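Local atomic coordinates of Bd3459 (Bdellovibrio bacteriovorus HD100, PDB entry 5CED), a protein that probably acts as a serine-type D-Ala-D-Ala carboxypeptidase of the S13 family and is captured here acylated by ring-opened penicillin G. Residues 67-72 with 359-364; 353-358 with 368-373. The protein carries 1 engineered substitution. All coordinates share one frame; numbering follows the deposited sequence.

Contact 1: residues 67-72 with 359-364; sequences PLASIS and GSVNKA. With PNM (open form - penicillin g), chain C.
The peptide group between Gly359 and Ser360 has Ala69 over one face and the penicilloyl carboxylate over the other. On the first, the methyl of Ala69 stands with CB 3.4 Å from Ser360 N. From the opposite face comes PNM O12, 3.5 Å from the same nitrogen. The edges are polar: Lys365 donates to Gly359 O, and Ser360 N points its hydrogen at the acyl carbonyl PNM O8, 2.9 Å away and nearly straight at 165°. That carbonyl belongs to the ester made by Ser70 OG and PNM C7. Its second donor, Ser70 N, makes only a weak, bent bond to O8 (116°). Gly359 suits its place because its CA lies 3.6 Å from Ser70 N, where there is hardly space for a side chain.

Ser360 grips the ligand three times: besides N, its carbonyl accepts from the amide PNM N14, and its OG, turned beside the backbone N (chi1 -51°), donates to O12 over 2.7 Å. Lys365 also reaches this OG. Small and apolar, the Ala69 methyl touches both the acyl oxygen and Val361, whose CG1 lies 3.6 Å from Ala69 CB. Farther along, the CB atoms of Pro67 and Ala364 touch at 4.0 Å, the latter closing a type I turn in which Val361 and Ala364 exchange two backbone bonds. No hydrogen bond joins the two protein segments directly; packing and the ligand do.

Two backbone N-H groups converging on the acyl oxygen, one from the nucleophilic serine and one from the residue after a Lys-Thr-Gly sequence, form the oxyanion hole of the penicillin-binding protein and serine beta-lactamase fold, with Ser70 opening its SxxK motif.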
ATOM      1  N   PRO A  67       3.335 -12.922 -12.947  1.00 30.35           N
ATOM      2  CA  PRO A  67       2.844 -11.583 -12.660  1.00 28.55           C
ATOM      3  C   PRO A  67       3.288 -11.064 -11.331  1.00 27.04           C
ATOM      4  O   PRO A  67       3.245 -11.780 -10.316  1.00 27.25           O
ATOM      5  CB  PRO A  67       1.324 -11.713 -12.712  1.00 29.93           C
ATOM      6  CG  PRO A  67       1.035 -12.937 -13.530  1.00 31.59           C
ATOM      7  CD  PRO A  67       2.239 -13.855 -13.310  1.00 31.79           C
ATOM      8  N   LEU A  68       3.734  -9.811 -11.338  1.00 27.15           N
ATOM      9  CA  LEU A  68       4.273  -9.183 -10.136  1.00 27.95           C
ATOM     10  C   LEU A  68       3.274  -8.370  -9.297  1.00 26.04           C
ATOM     11  O   LEU A  68       3.464  -8.232  -8.085  1.00 25.05           O
ATOM     12  CB  LEU A  68       5.436  -8.294 -10.526  1.00 28.80           C
ATOM     13  CG  LEU A  68       6.621  -8.960 -11.201  1.00 30.89           C
ATOM     14  CD1 LEU A  68       7.671  -7.860 -11.403  1.00 32.15           C
ATOM     15  CD2 LEU A  68       7.209 -10.108 -10.396  1.00 31.13           C
ATOM     16  N   ALA A  69       2.235  -7.841  -9.961  1.00 27.30           N
ATOM     17  CA  ALA A  69       1.362  -6.819  -9.418  1.00 27.13           C
ATOM     18  C   ALA A  69       2.202  -5.649  -8.836  1.00 27.01           C
ATOM     19  O   ALA A  69       3.285  -5.307  -9.392  1.00 25.67           O
ATOM     20  CB  ALA A  69       0.428  -7.439  -8.336  1.00 27.27           C
ATOM     21  N   SER A  70       1.947  -5.105  -7.690  1.00 25.77           N
ATOM     22  CA  SER A  70       2.452  -3.852  -7.244  1.00 26.03           C
ATOM     23  C   SER A  70       3.846  -3.953  -6.576  1.00 25.84           C
ATOM     24  O   SER A  70       4.458  -2.889  -6.385  1.00 25.86           O
ATOM     25  CB  SER A  70       1.591  -3.178  -6.182  1.00 24.93           C
ATOM     26  OG  SER A  70       0.465  -2.642  -6.856  1.00 25.78           O
ATOM     27  N   ILE A  71       4.457  -5.144  -6.684  1.00 26.67           N
ATOM     28  CA  ILE A  71       5.906  -5.197  -6.322  1.00 26.59           C
ATOM     29  C   ILE A  71       6.715  -4.630  -7.466  1.00 26.58           C
ATOM     30  O   ILE A  71       7.876  -4.305  -7.286  1.00 27.93           O
ATOM     31  CB  ILE A  71       6.403  -6.576  -5.840  1.00 26.51           C
ATOM     32  CG1 ILE A  71       6.370  -7.634  -6.953  1.00 27.80           C
ATOM     33  CG2 ILE A  71       5.629  -7.008  -4.580  1.00 25.82           C
ATOM     34  CD1 ILE A  71       6.985  -8.961  -6.559  1.00 28.76           C
ATOM     35  N   SER A  72       6.081  -4.482  -8.620  1.00 26.57           N
ATOM     36  CA  SER A  72       6.611  -3.723  -9.712  1.00 27.21           C
ATOM     37  C   SER A  72       7.078  -2.348  -9.265  1.00 27.95           C
ATOM     38  O   SER A  72       8.023  -1.797  -9.862  1.00 28.14           O
ATOM     39  CB  SER A  72       5.559  -3.528 -10.788  1.00 27.50           C
ATOM     40  OG  SER A  72       5.196  -4.726 -11.409  1.00 26.91           O
ATOM     41  N   GLY A 359       1.653  -6.962  -3.395  1.00 23.84           N
ATOM     42  CA  GLY A 359       0.958  -6.830  -4.644  1.00 24.00           C
ATOM     43  C   GLY A 359      -0.270  -7.722  -4.721  1.00 24.58           C
ATOM     44  O   GLY A 359      -0.272  -8.794  -4.194  1.00 23.73           O
ATOM     45  N   SER A 360      -1.297  -7.257  -5.420  1.00 22.43           N
ATOM     46  CA  SER A 360      -2.515  -8.026  -5.668  1.00 22.60           C
ATOM     47  C   SER A 360      -2.990  -7.699  -7.052  1.00 23.51           C
ATOM     48  O   SER A 360      -3.210  -6.558  -7.360  1.00 23.44           O
ATOM     49  CB  SER A 360      -3.612  -7.634  -4.693  1.00 23.38           C
ATOM     50  OG  SER A 360      -3.154  -7.663  -3.336  1.00 24.14           O
ATOM     51  N   VAL A 361      -3.172  -8.723  -7.885  1.00 23.12           N
ATOM     52  CA  VAL A 361      -3.958  -8.601  -9.128  1.00 26.34           C
ATOM     53  C   VAL A 361      -4.760  -9.905  -9.331  1.00 25.25           C
ATOM     54  O   VAL A 361      -4.626 -10.862  -8.546  1.00 23.32           O
ATOM     55  CB  VAL A 361      -3.102  -8.329 -10.383  1.00 27.41           C
ATOM     56  CG1 VAL A 361      -2.511  -6.941 -10.355  1.00 30.33           C
ATOM     57  CG2 VAL A 361      -2.052  -9.425 -10.621  1.00 27.60           C
ATOM     58  N   ASN A 362      -5.539  -9.953 -10.390  1.00 27.34           N
ATOM     59  CA  ASN A 362      -6.436 -11.065 -10.606  1.00 28.04           C
ATOM     60  C   ASN A 362      -5.720 -12.411 -10.408  1.00 26.90           C
ATOM     61  O   ASN A 362      -6.132 -13.261  -9.587  1.00 25.41           O
ATOM     62  CB  ASN A 362      -7.059 -10.946 -11.968  1.00 31.01           C
ATOM     63  CG  ASN A 362      -7.942 -12.119 -12.305  1.00 33.62           C
ATOM     64  OD1 ASN A 362      -8.507 -12.810 -11.417  1.00 33.81           O
ATOM     65  ND2 ASN A 362      -8.070 -12.363 -13.597  1.00 36.18           N
ATOM     66  N   LYS A 363      -4.602 -12.556 -11.084  1.00 26.21           N
ATOM     67  CA  LYS A 363      -3.874 -13.812 -11.094  1.00 28.56           C
ATOM     68  C   LYS A 363      -2.697 -13.911 -10.127  1.00 26.28           C
ATOM     69  O   LYS A 363      -2.020 -14.932 -10.094  1.00 26.15           O
ATOM     70  CB  LYS A 363      -3.444 -14.174 -12.545  1.00 30.83           C
ATOM     71  CG  LYS A 363      -4.651 -14.365 -13.482  1.00 33.28           C
ATOM     72  CD  LYS A 363      -5.632 -15.439 -12.973  1.00 34.66           C
ATOM     73  CE  LYS A 363      -6.578 -15.931 -14.083  1.00 38.77           C
ATOM     74  NZ  LYS A 363      -7.715 -16.724 -13.506  1.00 38.52           N
ATOM     75  N   ALA A 364      -2.498 -12.944  -9.269  1.00 24.55           N
ATOM     76  CA  ALA A 364      -1.347 -13.043  -8.336  1.00 23.08           C
ATOM     77  C   ALA A 364      -1.473 -12.277  -7.047  1.00 22.40           C
ATOM     78  O   ALA A 364      -2.054 -11.207  -6.983  1.00 22.69           O
ATOM     79  CB  ALA A 364      -0.063 -12.648  -9.065  1.00 25.25           C
TER
HETATM   80  O8  PNM C 501      -0.624  -4.666  -6.651  1.00 24.72           O
HETATM   81  C7  PNM C 501      -0.702  -3.465  -6.791  1.00 27.42           C
HETATM   82  N4  PNM C 501      -1.426  -2.543  -4.601  1.00 29.26           N
HETATM   83  C3  PNM C 501      -2.354  -3.814  -3.774  1.00 30.52           C
HETATM   84  C11 PNM C 501      -1.504  -4.393  -2.766  1.00 32.57           C
HETATM   85  O13 PNM C 501      -0.478  -3.727  -2.293  1.00 28.32           O
HETATM   86  O12 PNM C 501      -1.793  -5.553  -2.359  1.00 30.73           O
HETATM   87  C2  PNM C 501      -3.554  -3.121  -3.463  1.00 31.52           C
HETATM   88  C10 PNM C 501      -4.694  -4.148  -3.370  1.00 30.28           C
HETATM   89  C9  PNM C 501      -3.474  -2.411  -2.092  1.00 31.76           C
HETATM   90  S1  PNM C 501      -3.831  -1.961  -4.802  1.00 31.76           S
HETATM   91  C5  PNM C 501      -2.256  -1.937  -5.531  1.00 32.55           C
HETATM   92  C6  PNM C 501      -2.098  -3.015  -6.639  1.00 30.84           C
HETATM   93  N14 PNM C 501      -3.111  -3.562  -7.407  1.00 33.06           N
HETATM   94  C15 PNM C 501      -4.209  -3.032  -8.060  1.00 38.11           C
HETATM   95  O16 PNM C 501      -4.379  -1.859  -8.142  1.00 35.13           O
HETATM   96  C17 PNM C 501      -5.106  -4.135  -8.683  1.00 40.63           C
HETATM   97  C18 PNM C 501      -6.525  -3.963  -8.160  1.00 42.57           C
HETATM   98  C19 PNM C 501      -7.576  -4.116  -9.071  1.00 50.67           C
HETATM   99  C20 PNM C 501      -8.899  -3.931  -8.625  1.00 53.17           C
HETATM  100  C21 PNM C 501      -9.149  -3.601  -7.303  1.00 52.59           C
HETATM  101  C22 PNM C 501      -8.073  -3.467  -6.392  1.00 50.42           C
HETATM  102  C23 PNM C 501      -6.771  -3.657  -6.840  1.00 43.54           C

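Contact 2: residues 353-358 with 368-373; sequences STTAKT and MGSVST. With PNM (open form - penicillin g), chain C.
Thr355 and Ser370 form a hydrogen-bonded antiparallel pair: Thr355 N donates to Ser370 O over 2.8 Å, and Ser370 N returns a bond to Thr355 O. Lys357 and Met368 repeat the pattern, and Ser372 N reaches Ser353 O at the far end. Between these pairs lie non-hydrogen-bonded ones. In one, Gly369 pairs with Ala356, CA to CA 4.2 Å; its backbone angles and the nearness of Thr355 O suit glycine, and its CA makes a CH···O contact with that oxygen. In the other, Thr354 and Val371 stand side by side, with OG1 3.5 Å from CG1.

The next shell places these groups. The hydroxyls of Thr355 and Ser370 do not bond each other; both donate to water 1, which donates in turn to Ser353 O over 2.9 Å and so satisfies polar groups beside the strands. Thr354 and Val371, beta-branched and well suited to extended chain, pack on Ile410 of helix 394-411. The other face, carrying Lys357 and Met368, meets Val74 of helix 72-84.

At the ligand end Lys357 bends at chi2 (80°) and again at chi4, which brings NZ back to Thr358 O at 2.8 Å. Thr358 OG1 donates to the carboxylate PNM O13 over 2.6 Å, with Thr342 OG1 as a further hydrogen-bonding partner. Lys357 NZ stays 3.5 Å from that oxygen, beside the carboxylate. The strand pairing thus presents a carboxylate-binding end, consistent with recognition of a peptide C-terminus.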
ATOM      1  N   SER A 353      10.493  -6.389  11.935  1.00 35.40           N
ATOM      2  CA  SER A 353      11.693  -7.000  11.388  1.00 37.05           C
ATOM      3  C   SER A 353      11.698  -7.010   9.879  1.00 35.88           C
ATOM      4  O   SER A 353      12.729  -7.299   9.296  1.00 35.13           O
ATOM      5  CB  SER A 353      11.872  -8.422  11.909  1.00 37.52           C
ATOM      6  OG  SER A 353      10.851  -9.262  11.410  1.00 36.43           O
ATOM      7  N   THR A 354      10.559  -6.719   9.248  1.00 32.67           N
ATOM      8  CA  THR A 354      10.375  -7.041   7.861  1.00 30.47           C
ATOM      9  C   THR A 354      10.078  -5.760   7.111  1.00 28.80           C
ATOM     10  O   THR A 354       9.247  -4.972   7.557  1.00 27.20           O
ATOM     11  CB  THR A 354       9.249  -8.075   7.698  1.00 29.44           C
ATOM     12  OG1 THR A 354       9.651  -9.288   8.330  1.00 29.43           O
ATOM     13  CG2 THR A 354       8.958  -8.366   6.257  1.00 27.94           C
ATOM     14  N   THR A 355      10.826  -5.516   6.019  1.00 28.12           N
ATOM     15  CA  THR A 355      10.577  -4.367   5.163  1.00 28.21           C
ATOM     16  C   THR A 355      10.063  -4.933   3.850  1.00 27.53           C
ATOM     17  O   THR A 355      10.691  -5.814   3.302  1.00 28.01           O
ATOM     18  CB  THR A 355      11.872  -3.588   4.925  1.00 31.06           C
ATOM     19  OG1 THR A 355      12.450  -3.247   6.196  1.00 32.40           O
ATOM     20  CG2 THR A 355      11.601  -2.304   4.153  1.00 31.05           C
ATOM     21  N   ALA A 356       8.889  -4.509   3.372  1.00 26.34           N
ATOM     22  CA  ALA A 356       8.298  -5.204   2.270  1.00 24.97           C
ATOM     23  C   ALA A 356       7.247  -4.431   1.507  1.00 24.36           C
ATOM     24  O   ALA A 356       6.686  -3.472   2.017  1.00 23.68           O
ATOM     25  CB  ALA A 356       7.745  -6.546   2.733  1.00 25.67           C
ATOM     26  N   LYS A 357       7.040  -4.860   0.252  1.00 24.36           N
ATOM     27  CA  LYS A 357       6.020  -4.352  -0.640  1.00 24.20           C
ATOM     28  C   LYS A 357       5.083  -5.480  -1.023  1.00 23.89           C
ATOM     29  O   LYS A 357       5.526  -6.550  -1.350  1.00 25.16           O
ATOM     30  CB  LYS A 357       6.656  -3.766  -1.917  1.00 25.56           C
ATOM     31  CG  LYS A 357       5.629  -3.230  -2.931  1.00 26.09           C
ATOM     32  CD  LYS A 357       5.117  -1.835  -2.544  1.00 25.60           C
ATOM     33  CE  LYS A 357       3.797  -1.508  -3.237  1.00 25.47           C
ATOM     34  NZ  LYS A 357       2.658  -2.175  -2.526  1.00 25.87           N
ATOM     35  N   THR A 358       3.789  -5.206  -1.045  1.00 24.30           N
ATOM     36  CA  THR A 358       2.739  -6.187  -1.390  1.00 24.21           C
ATOM     37  C   THR A 358       2.302  -5.960  -2.823  1.00 23.98           C
ATOM     38  O   THR A 358       2.481  -4.880  -3.369  1.00 25.23           O
ATOM     39  CB  THR A 358       1.478  -5.952  -0.521  1.00 24.31           C
ATOM     40  OG1 THR A 358       1.162  -4.541  -0.513  1.00 25.10           O
ATOM     41  CG2 THR A 358       1.695  -6.433   0.963  1.00 25.07           C
ATOM     42  N   MET A 368       7.626  -8.922  -1.489  1.00 24.22           N
ATOM     43  CA  MET A 368       9.070  -8.951  -1.570  1.00 25.10           C
ATOM     44  C   MET A 368       9.640  -7.943  -0.611  1.00 25.67           C
ATOM     45  O   MET A 368       9.033  -6.911  -0.350  1.00 24.53           O
ATOM     46  CB  MET A 368       9.583  -8.711  -3.012  1.00 27.80           C
ATOM     47  CG  MET A 368       9.478  -7.276  -3.546  1.00 29.95           C
ATOM     48  SD  MET A 368       9.959  -7.002  -5.270  1.00 34.56           S
ATOM     49  CE  MET A 368      11.734  -6.888  -5.165  1.00 36.67           C
ATOM     50  N   GLY A 369      10.875  -8.201  -0.176  1.00 26.59           N
ATOM     51  CA  GLY A 369      11.561  -7.273   0.677  1.00 28.31           C
ATOM     52  C   GLY A 369      12.670  -7.960   1.432  1.00 29.05           C
ATOM     53  O   GLY A 369      13.287  -8.895   0.914  1.00 29.39           O
ATOM     54  N   SER A 370      12.935  -7.474   2.640  1.00 29.61           N
ATOM     55  CA  SER A 370      13.967  -8.045   3.479  1.00 30.99           C
ATOM     56  C   SER A 370      13.393  -8.408   4.840  1.00 31.51           C
ATOM     57  O   SER A 370      12.454  -7.738   5.362  1.00 31.29           O
ATOM     58  CB  SER A 370      15.138  -7.061   3.638  1.00 33.39           C
ATOM     59  OG  SER A 370      14.746  -5.941   4.393  1.00 34.69           O
ATOM     60  N   VAL A 371      13.980  -9.452   5.413  1.00 30.38           N
ATOM     61  CA  VAL A 371      13.746  -9.807   6.803  1.00 31.09           C
ATOM     62  C   VAL A 371      15.049  -9.706   7.552  1.00 32.61           C
ATOM     63  O   VAL A 371      16.113 -10.104   7.040  1.00 34.39           O
ATOM     64  CB  VAL A 371      13.130 -11.195   7.007  1.00 30.12           C
ATOM     65  CG1 VAL A 371      11.758 -11.280   6.394  1.00 28.65           C
ATOM     66  CG2 VAL A 371      14.003 -12.339   6.470  1.00 31.41           C
ATOM     67  N   SER A 372      14.941  -9.194   8.774  1.00 33.80           N
ATOM     68  CA  SER A 372      16.072  -8.993   9.677  1.00 36.01           C
ATOM     69  C   SER A 372      15.951 -10.105  10.722  1.00 37.31           C
ATOM     70  O   SER A 372      14.956 -10.171  11.478  1.00 35.80           O
ATOM     71  CB  SER A 372      15.987  -7.623  10.302  1.00 36.45           C
ATOM     72  OG  SER A 372      16.834  -7.530  11.422  1.00 38.51           O
ATOM     73  N   THR A 373      16.931 -11.009  10.704  1.00 38.51           N
ATOM     74  CA  THR A 373      16.903 -12.201  11.520  1.00 39.64           C
ATOM     75  C   THR A 373      18.142 -12.175  12.356  1.00 43.43           C
ATOM     76  O   THR A 373      19.072 -11.422  12.081  1.00 44.56           O
ATOM     77  CB  THR A 373      16.928 -13.511  10.704  1.00 38.70           C
ATOM     78  OG1 THR A 373      18.207 -13.712  10.077  1.00 39.68           O
ATOM     79  CG2 THR A 373      15.817 -13.566   9.624  1.00 38.02           C
TER
HETATM   80  O8  PNM C 501      -0.624  -4.666  -6.651  1.00 24.72           O
HETATM   81  C7  PNM C 501      -0.702  -3.465  -6.791  1.00 27.42           C
HETATM   82  N4  PNM C 501      -1.426  -2.543  -4.601  1.00 29.26           N
HETATM   83  C3  PNM C 501      -2.354  -3.814  -3.774  1.00 30.52           C
HETATM   84  C11 PNM C 501      -1.504  -4.393  -2.766  1.00 32.57           C
HETATM   85  O13 PNM C 501      -0.478  -3.727  -2.293  1.00 28.32           O
HETATM   86  O12 PNM C 501      -1.793  -5.553  -2.359  1.00 30.73           O
HETATM   87  C2  PNM C 501      -3.554  -3.121  -3.463  1.00 31.52           C
HETATM   88  C10 PNM C 501      -4.694  -4.148  -3.370  1.00 30.28           C
HETATM   89  C9  PNM C 501      -3.474  -2.411  -2.092  1.00 31.76           C
HETATM   90  S1  PNM C 501      -3.831  -1.961  -4.802  1.00 31.76           S
HETATM   91  C5  PNM C 501      -2.256  -1.937  -5.531  1.00 32.55           C
HETATM   92  C6  PNM C 501      -2.098  -3.015  -6.639  1.00 30.84           C
HETATM   93  N14 PNM C 501      -3.111  -3.562  -7.407  1.00 33.06           N
HETATM   94  C15 PNM C 501      -4.209  -3.032  -8.060  1.00 38.11           C
HETATM   95  O16 PNM C 501      -4.379  -1.859  -8.142  1.00 35.13           O
HETATM   96  C17 PNM C 501      -5.106  -4.135  -8.683  1.00 40.63           C
HETATM   97  C18 PNM C 501      -6.525  -3.963  -8.160  1.00 42.57           C
HETATM   98  C19 PNM C 501      -7.576  -4.116  -9.071  1.00 50.67           C
HETATM   99  C20 PNM C 501      -8.899  -3.931  -8.625  1.00 53.17           C
HETATM  100  C21 PNM C 501      -9.149  -3.601  -7.303  1.00 52.59           C
HETATM  101  C22 PNM C 501      -8.073  -3.467  -6.392  1.00 50.42           C
HETATM  102  C23 PNM C 501      -6.771  -3.657  -6.840  1.00 43.54           C
HETATM  103  O   HOH W   1      13.861  -5.605   7.258  1.00 34.76           O

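In the fold
Contacts 1 and 2 lie with their centres about 17 Å apart, yet they touch: Ile71 CB meets Met368 SD at 3.6 Å. Their segments alternate along the chain, 67-72, 353-358, 359-364 and 368-373, and strand 354-361 serves both. With strand 364-373 it forms a hairpin in the antiparallel sheet, contact 2 pairing the two strands and contact 1 setting the ligand-side end of that hairpin against the loop leading into helix 72-84. The penicilloyl group bridges the two, its ester at contact 1 and its carboxylate reached from both. Residues almost 290 positions apart in sequence at the closest ends of contact 1 thereby line one active-site cleft.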